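PDB 1A7J: phosphoribulokinase 1 from Rhodobacter sphaeroides, which catalyses the ATP-dependent phosphorylation of D-ribulose 5-phosphate to D-ribulose 1,5-bisphosphate, a step of the Calvin cycle. Local coordinates for residues V21-T24 with F25-F29; K267-L270 with A271-I275; I275-P278 with L279-V283. All blocks are in the same frame, centred on the assembly; numbering follows the deposited sequence.

In the fold
Contact 1 lies on helix 21-32; contacts 2 and 3 are successive parts of helix 268-284, sharing Ile275. The two helices pack against each other beside the central sheet, helix 21-32 over strands 7-11, 36-40 and 127-132, helix 268-284 over strands 204-210 and 229-235. Each mixes buried apolar side chains with polar ones nearer the surface, though Thr24 is buried and Pro278 exposed. Contact 1 adds a salt bridge to its helix bonds; contact 2 has an unbroken run of them; contact 3, with its proline, is kinked. Contacts 1 and 2 meet through polar groups as well as Thr24 and Met272, contacts 1 and 3 mainly through apolar ones, Phe25 CE1 lying 3.5 Å from Ile280 CD1.

Contact 1 (V21-T24 with F25-F29); sequences VKHT and FDQIF
Phe25 stands one turn after Val21 on helix 21-32, the helix that follows the probable ATP-binding P-loop in this P-loop kinase fold. The two side chains lie alongside each other and point the same way, Val21 CG1 reaching Phe25 CE2 at 4.0 Å; the ring goes on into the sheet side of the helix, where it meets Phe129, Ile8 and Val10. Asp26 is tied twice to Lys22. Its amide N makes an almost straight bond of 2.8 Å to Lys22 O, and its carboxylate takes a salt bridge, Lys22 NZ to Asp26 OD1 at 3.1 Å, met on the syn side and only 16° out of the carboxylate plane. The lysine chain bends at chi2 (-66°), which carries CD back over the acid and lets the ammonium group come round to it. Gln27 closes on His23 O with two donors: N at 2.8 Å, and NE2 through a weak bond of 3.3 Å. The Gln27 amide also lies near the His23 imidazole, but that ring is poorly ordered and its turn uncertain. Ile28 runs beside Thr24 and points the same way, Thr24 CG2 lying 4.2 Å from Ile28 CD1. Ile28 N gives Thr24 O a weak bond of 3.1 Å, while Ile28 CD1 comes to 3.3 Å from that same Thr24 O.

Contact 2 (K267-L270 with A271-I275); sequences KLDL and AMQLI
Asp269, one turn before Gln273 and touching it, has its OD1 held by two groups of helix 21-32: a hydrogen bond with Thr24 OG1 and a weak one from Gln27 NE2. A chi1 of 173° sets CG opposite the main-chain nitrogen and brings the carboxylate to Gln273, OD2 lying 3.3 Å from Gln273 NE2. The acid and amide planes are 85° apart, nearly perpendicular, and the angle is too poor for a hydrogen bond, so this pair is a polar approach and little more. The backbone does the tying here, Gln273 N giving Asp269 O a bond of 3.2 Å from above the carbonyl plane. Round the helix, Leu268 and Met272 meet at a slant: Leu268 CD1 rests 3.9 Å from Met272 CG and 4.0 Å from Met272 SD. Beneath them Met272 N donates to Leu268 O at 2.8 Å, almost straight. Met272 carries on to Val21, Thr24 and Phe25, while Leu268 faces Phe206 and Val231 in the sheet. Leu274 brings its CG to 3.2 Å from Leu270 O, the same oxygen that accepts Leu274 N at 2.9 Å, and its side chain meets Leu246 and Met249 of helix 243-249. Lys267 sits at the N-cap position, and its O takes Ala271 N at 3.1 Å. The whole is a regular i to i+4 alpha-helical start, opening the last helix of a P-loop kinase fold beside its central sheet.

Contact 3 (I275-P278 with L279-V283); sequences ILTP and LIDRV
Thr277 and Asp281 run side by side, one turn apart and pointing the same way, the methyl of the threonine toward the acid: Thr277 CG2 lies 3.8 Å from Asp281 OD2. With chi1 at -73°, Thr277 OG1 sits beside its own backbone N and turns back along the helix to bond with Gln273 O. Asp281 OD2 is left next to other acceptors, 3.2 Å from Thr277 O and near Glu32 OE1 of helix 21-32, a setting that would tend to raise the proton affinity of the carboxylate. Their main-chain groups are joined by a weak bond, Asp281 N to Thr277 O at 3.1 Å. On the inner side the tip of Ile280, CD1, lies 4.3 Å from Leu276 CB, at the root of the leucine side chain, and Ile280 N donates to Leu276 O at 3.2 Å. Beyond Leu276, Ile280 reaches Phe25 and Phe29, so this face of helix 268-284 forms the seam with helix 21-32 beside the central sheet of the P-loop kinase fold. Pro278 brings no N-H, and the helix kinks here; Leu279 N makes no bond to Ile275 O. Beside Ile275 O lies the side chain of Leu279, CG at 3.8 Å, CD2 also close to Pro278 C. An alanine in place of Leu279 would strip away this branch, which is likely to leave a gap beside the Ile275 carbonyl and take from Ile204 of strand 204-210 one of its contacts with the helix. Further on, Arg282 lays CB and CG over Pro278 O, which accepts Arg282 N at 3.0 Å from above the carbonyl plane, before its bent chain leads NH1 away to a salt bridge with Glu286.

Contact 1 (V21-T24 with F25-F29)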
# COMPACT_ATOMS: atom_id res chain seq x y z
N VAL A 21 9.23 0.75 1.10
CA VAL A 21 8.94 0.11 -0.15
C VAL A 21 9.26 0.98 -1.34
O VAL A 21 9.77 0.49 -2.35
CB VAL A 21 7.48 -0.28 -0.18
CG1 VAL A 21 7.23 -1.22 -1.32
CG2 VAL A 21 7.10 -0.95 1.13
N LYS A 22 9.06 2.29 -1.20
CA LYS A 22 9.24 3.21 -2.31
C LYS A 22 10.70 3.21 -2.78
O LYS A 22 10.99 2.97 -3.97
CB LYS A 22 8.82 4.62 -1.90
CG LYS A 22 7.86 5.29 -2.88
CD LYS A 22 8.51 5.58 -4.24
CE LYS A 22 7.73 6.63 -5.04
NZ LYS A 22 8.35 6.95 -6.37
N HIS A 23 11.62 3.31 -1.81
CA HIS A 23 13.07 3.35 -2.07
C HIS A 23 13.49 2.18 -2.94
O HIS A 23 14.25 2.35 -3.89
CB HIS A 23 13.84 3.34 -0.73
CG HIS A 23 15.12 4.15 -0.74
ND1 HIS A 23 16.30 3.67 -0.21
CD2 HIS A 23 15.38 5.41 -1.16
CE1 HIS A 23 17.24 4.59 -0.32
NE2 HIS A 23 16.71 5.66 -0.89
N THR A 24 12.86 1.03 -2.71
CA THR A 24 13.12 -0.17 -3.47
C THR A 24 12.72 -0.04 -4.94
O THR A 24 13.51 -0.33 -5.84
CB THR A 24 12.39 -1.36 -2.87
OG1 THR A 24 12.66 -1.43 -1.46
CG2 THR A 24 12.86 -2.63 -3.52
N PHE A 25 11.50 0.42 -5.20
CA PHE A 25 11.09 0.62 -6.58
C PHE A 25 11.94 1.69 -7.26
O PHE A 25 12.49 1.47 -8.33
CB PHE A 25 9.61 0.94 -6.65
CG PHE A 25 8.74 -0.28 -6.57
CD1 PHE A 25 8.53 -1.06 -7.69
CD2 PHE A 25 8.13 -0.65 -5.37
CE1 PHE A 25 7.73 -2.19 -7.62
CE2 PHE A 25 7.32 -1.78 -5.30
CZ PHE A 25 7.12 -2.55 -6.42
N ASP A 26 12.19 2.78 -6.54
CA ASP A 26 13.08 3.83 -7.02
C ASP A 26 14.39 3.19 -7.50
O ASP A 26 14.73 3.29 -8.67
CB ASP A 26 13.38 4.84 -5.90
CG ASP A 26 12.21 5.80 -5.63
OD1 ASP A 26 11.32 5.92 -6.51
OD2 ASP A 26 12.19 6.46 -4.56
N GLN A 27 15.00 2.39 -6.62
CA GLN A 27 16.25 1.66 -6.89
C GLN A 27 16.17 0.84 -8.17
O GLN A 27 17.18 0.60 -8.82
CB GLN A 27 16.57 0.71 -5.71
CG GLN A 27 17.41 1.33 -4.59
CD GLN A 27 17.52 0.42 -3.35
OE1 GLN A 27 18.40 -0.43 -3.26
NE2 GLN A 27 16.65 0.65 -2.38
N ILE A 28 14.98 0.37 -8.52
CA ILE A 28 14.82 -0.46 -9.69
C ILE A 28 14.54 0.37 -10.95
O ILE A 28 15.15 0.14 -11.98
CB ILE A 28 13.70 -1.50 -9.47
CG1 ILE A 28 14.08 -2.42 -8.32
CG2 ILE A 28 13.50 -2.35 -10.69
CD1 ILE A 28 12.88 -2.97 -7.67
N PHE A 29 13.67 1.37 -10.85
CA PHE A 29 13.42 2.26 -11.97
C PHE A 29 14.68 3.04 -12.34
O PHE A 29 14.83 3.50 -13.46
CB PHE A 29 12.32 3.27 -11.63
CG PHE A 29 11.05 2.65 -11.16
CD1 PHE A 29 10.67 1.40 -11.62
CD2 PHE A 29 10.22 3.35 -10.30
CE1 PHE A 29 9.46 0.86 -11.22
CE2 PHE A 29 9.03 2.82 -9.90
CZ PHE A 29 8.63 1.57 -10.35

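Contact 2 (K267-L270 with A271-I275)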
# COMPACT_ATOMS: atom_id res chain seq x y z
N LYS A 267 15.66 -8.84 5.00
CA LYS A 267 16.00 -9.11 3.60
C LYS A 267 14.86 -8.87 2.62
O LYS A 267 14.92 -9.31 1.48
CB LYS A 267 16.49 -10.55 3.44
CG LYS A 267 17.96 -10.68 3.05
CD LYS A 267 18.67 -11.63 3.97
CE LYS A 267 20.17 -11.67 3.65
NZ LYS A 267 20.88 -10.47 4.13
N LEU A 268 13.85 -8.12 3.04
CA LEU A 268 12.80 -7.69 2.15
C LEU A 268 13.33 -6.91 0.93
O LEU A 268 13.01 -7.25 -0.23
CB LEU A 268 11.81 -6.82 2.92
CG LEU A 268 10.55 -6.34 2.19
CD1 LEU A 268 9.81 -7.51 1.58
CD2 LEU A 268 9.65 -5.59 3.17
N ASP A 269 14.07 -5.84 1.19
CA ASP A 269 14.63 -5.02 0.13
C ASP A 269 15.33 -5.84 -0.96
O ASP A 269 15.22 -5.51 -2.14
CB ASP A 269 15.58 -3.97 0.71
CG ASP A 269 16.33 -3.19 -0.36
OD1 ASP A 269 15.74 -2.25 -0.93
OD2 ASP A 269 17.50 -3.53 -0.65
N LEU A 270 16.07 -6.89 -0.60
CA LEU A 270 16.74 -7.73 -1.60
C LEU A 270 15.82 -8.72 -2.35
O LEU A 270 16.07 -9.05 -3.51
CB LEU A 270 17.89 -8.51 -0.95
CG LEU A 270 18.83 -9.32 -1.84
CD1 LEU A 270 19.47 -8.44 -2.89
CD2 LEU A 270 19.90 -9.94 -0.99
N ALA A 271 14.83 -9.26 -1.64
CA ALA A 271 13.82 -10.12 -2.23
C ALA A 271 12.89 -9.35 -3.18
O ALA A 271 12.58 -9.82 -4.27
CB ALA A 271 13.03 -10.77 -1.16
N MET A 272 12.54 -8.13 -2.83
CA MET A 272 11.87 -7.27 -3.79
C MET A 272 12.72 -6.98 -5.04
O MET A 272 12.26 -7.17 -6.15
CB MET A 272 11.40 -5.98 -3.12
CG MET A 272 10.37 -6.27 -2.06
SD MET A 272 9.60 -4.83 -1.40
CE MET A 272 9.02 -4.17 -2.83
N GLN A 273 13.98 -6.63 -4.88
CA GLN A 273 14.83 -6.45 -6.06
C GLN A 273 14.93 -7.69 -6.89
O GLN A 273 14.54 -7.67 -8.04
CB GLN A 273 16.21 -5.98 -5.67
CG GLN A 273 16.25 -4.50 -5.43
CD GLN A 273 17.59 -4.04 -4.99
OE1 GLN A 273 18.61 -4.37 -5.60
NE2 GLN A 273 17.62 -3.28 -3.89
N LEU A 274 15.31 -8.81 -6.29
CA LEU A 274 15.47 -10.03 -7.06
C LEU A 274 14.17 -10.41 -7.72
O LEU A 274 14.18 -11.08 -8.74
CB LEU A 274 15.91 -11.19 -6.20
CG LEU A 274 17.27 -11.14 -5.56
CD1 LEU A 274 17.50 -12.47 -4.88
CD2 LEU A 274 18.32 -10.88 -6.60
N ILE A 275 13.06 -10.17 -7.05
CA ILE A 275 11.81 -10.69 -7.56
C ILE A 275 11.22 -9.74 -8.59
O ILE A 275 11.02 -10.14 -9.72
CB ILE A 275 10.81 -10.98 -6.41
CG1 ILE A 275 11.28 -12.23 -5.68
CG2 ILE A 275 9.38 -11.16 -6.92
CD1 ILE A 275 10.58 -12.44 -4.46

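Contact 3 (I275-P278 with L279-V283)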
# COMPACT_ATOMS: atom_id res chain seq x y z
N ILE A 275 13.06 -10.17 -7.05
CA ILE A 275 11.81 -10.69 -7.56
C ILE A 275 11.22 -9.74 -8.59
O ILE A 275 11.02 -10.14 -9.72
CB ILE A 275 10.81 -10.98 -6.41
CG1 ILE A 275 11.28 -12.23 -5.68
CG2 ILE A 275 9.38 -11.16 -6.92
CD1 ILE A 275 10.58 -12.44 -4.46
N LEU A 276 11.26 -8.45 -8.29
CA LEU A 276 10.50 -7.45 -9.03
C LEU A 276 11.26 -6.84 -10.19
O LEU A 276 10.70 -6.14 -11.04
CB LEU A 276 10.10 -6.32 -8.10
CG LEU A 276 8.78 -6.24 -7.35
CD1 LEU A 276 7.96 -7.51 -7.39
CD2 LEU A 276 9.13 -5.85 -5.94
N THR A 277 12.57 -6.92 -10.12
CA THR A 277 13.37 -6.32 -11.16
C THR A 277 12.97 -6.78 -12.58
O THR A 277 12.60 -5.95 -13.39
CB THR A 277 14.85 -6.54 -10.87
OG1 THR A 277 15.24 -5.69 -9.79
CG2 THR A 277 15.68 -6.24 -12.10
N PRO A 278 12.83 -8.12 -12.80
CA PRO A 278 12.34 -8.70 -14.07
C PRO A 278 10.85 -8.60 -14.46
O PRO A 278 10.50 -8.79 -15.63
CB PRO A 278 12.77 -10.17 -13.97
CG PRO A 278 12.88 -10.43 -12.55
CD PRO A 278 13.49 -9.16 -11.99
N LEU A 279 9.95 -8.43 -13.50
CA LEU A 279 8.58 -8.21 -13.89
C LEU A 279 8.45 -6.78 -14.42
O LEU A 279 7.82 -6.57 -15.45
CB LEU A 279 7.64 -8.44 -12.71
CG LEU A 279 7.88 -9.61 -11.78
CD1 LEU A 279 6.62 -9.85 -11.00
CD2 LEU A 279 8.24 -10.85 -12.57
N ILE A 280 9.14 -5.83 -13.79
CA ILE A 280 9.09 -4.44 -14.19
C ILE A 280 9.83 -4.24 -15.49
O ILE A 280 9.55 -3.30 -16.23
CB ILE A 280 9.67 -3.52 -13.11
CG1 ILE A 280 8.70 -3.49 -11.92
CG2 ILE A 280 9.85 -2.10 -13.64
CD1 ILE A 280 9.27 -2.94 -10.65
N ASP A 281 10.73 -5.15 -15.79
CA ASP A 281 11.39 -5.13 -17.09
C ASP A 281 10.47 -5.71 -18.14
O ASP A 281 10.11 -5.03 -19.09
CB ASP A 281 12.71 -5.90 -17.05
CG ASP A 281 13.84 -5.11 -16.40
OD1 ASP A 281 13.86 -3.86 -16.53
OD2 ASP A 281 14.72 -5.73 -15.78
N ARG A 282 9.96 -6.92 -17.90
CA ARG A 282 9.05 -7.57 -18.84
C ARG A 282 7.84 -6.69 -19.13
O ARG A 282 6.99 -7.02 -19.96
CB ARG A 282 8.59 -8.91 -18.27
CG ARG A 282 9.56 -10.11 -18.61
CD ARG A 282 9.11 -10.77 -19.94
NE ARG A 282 7.71 -11.28 -19.81
CZ ARG A 282 6.84 -11.37 -20.83
NH1 ARG A 282 7.13 -10.83 -22.05
NH2 ARG A 282 5.65 -12.00 -20.66
N VAL A 283 7.72 -5.64 -18.33
CA VAL A 283 6.58 -4.75 -18.37
C VAL A 283 7.00 -3.52 -19.19
O VAL A 283 6.31 -3.15 -20.15
CB VAL A 283 6.13 -4.42 -16.88
CG1 VAL A 283 6.49 -3.00 -16.48
CG2 VAL A 283 4.61 -4.70 -16.68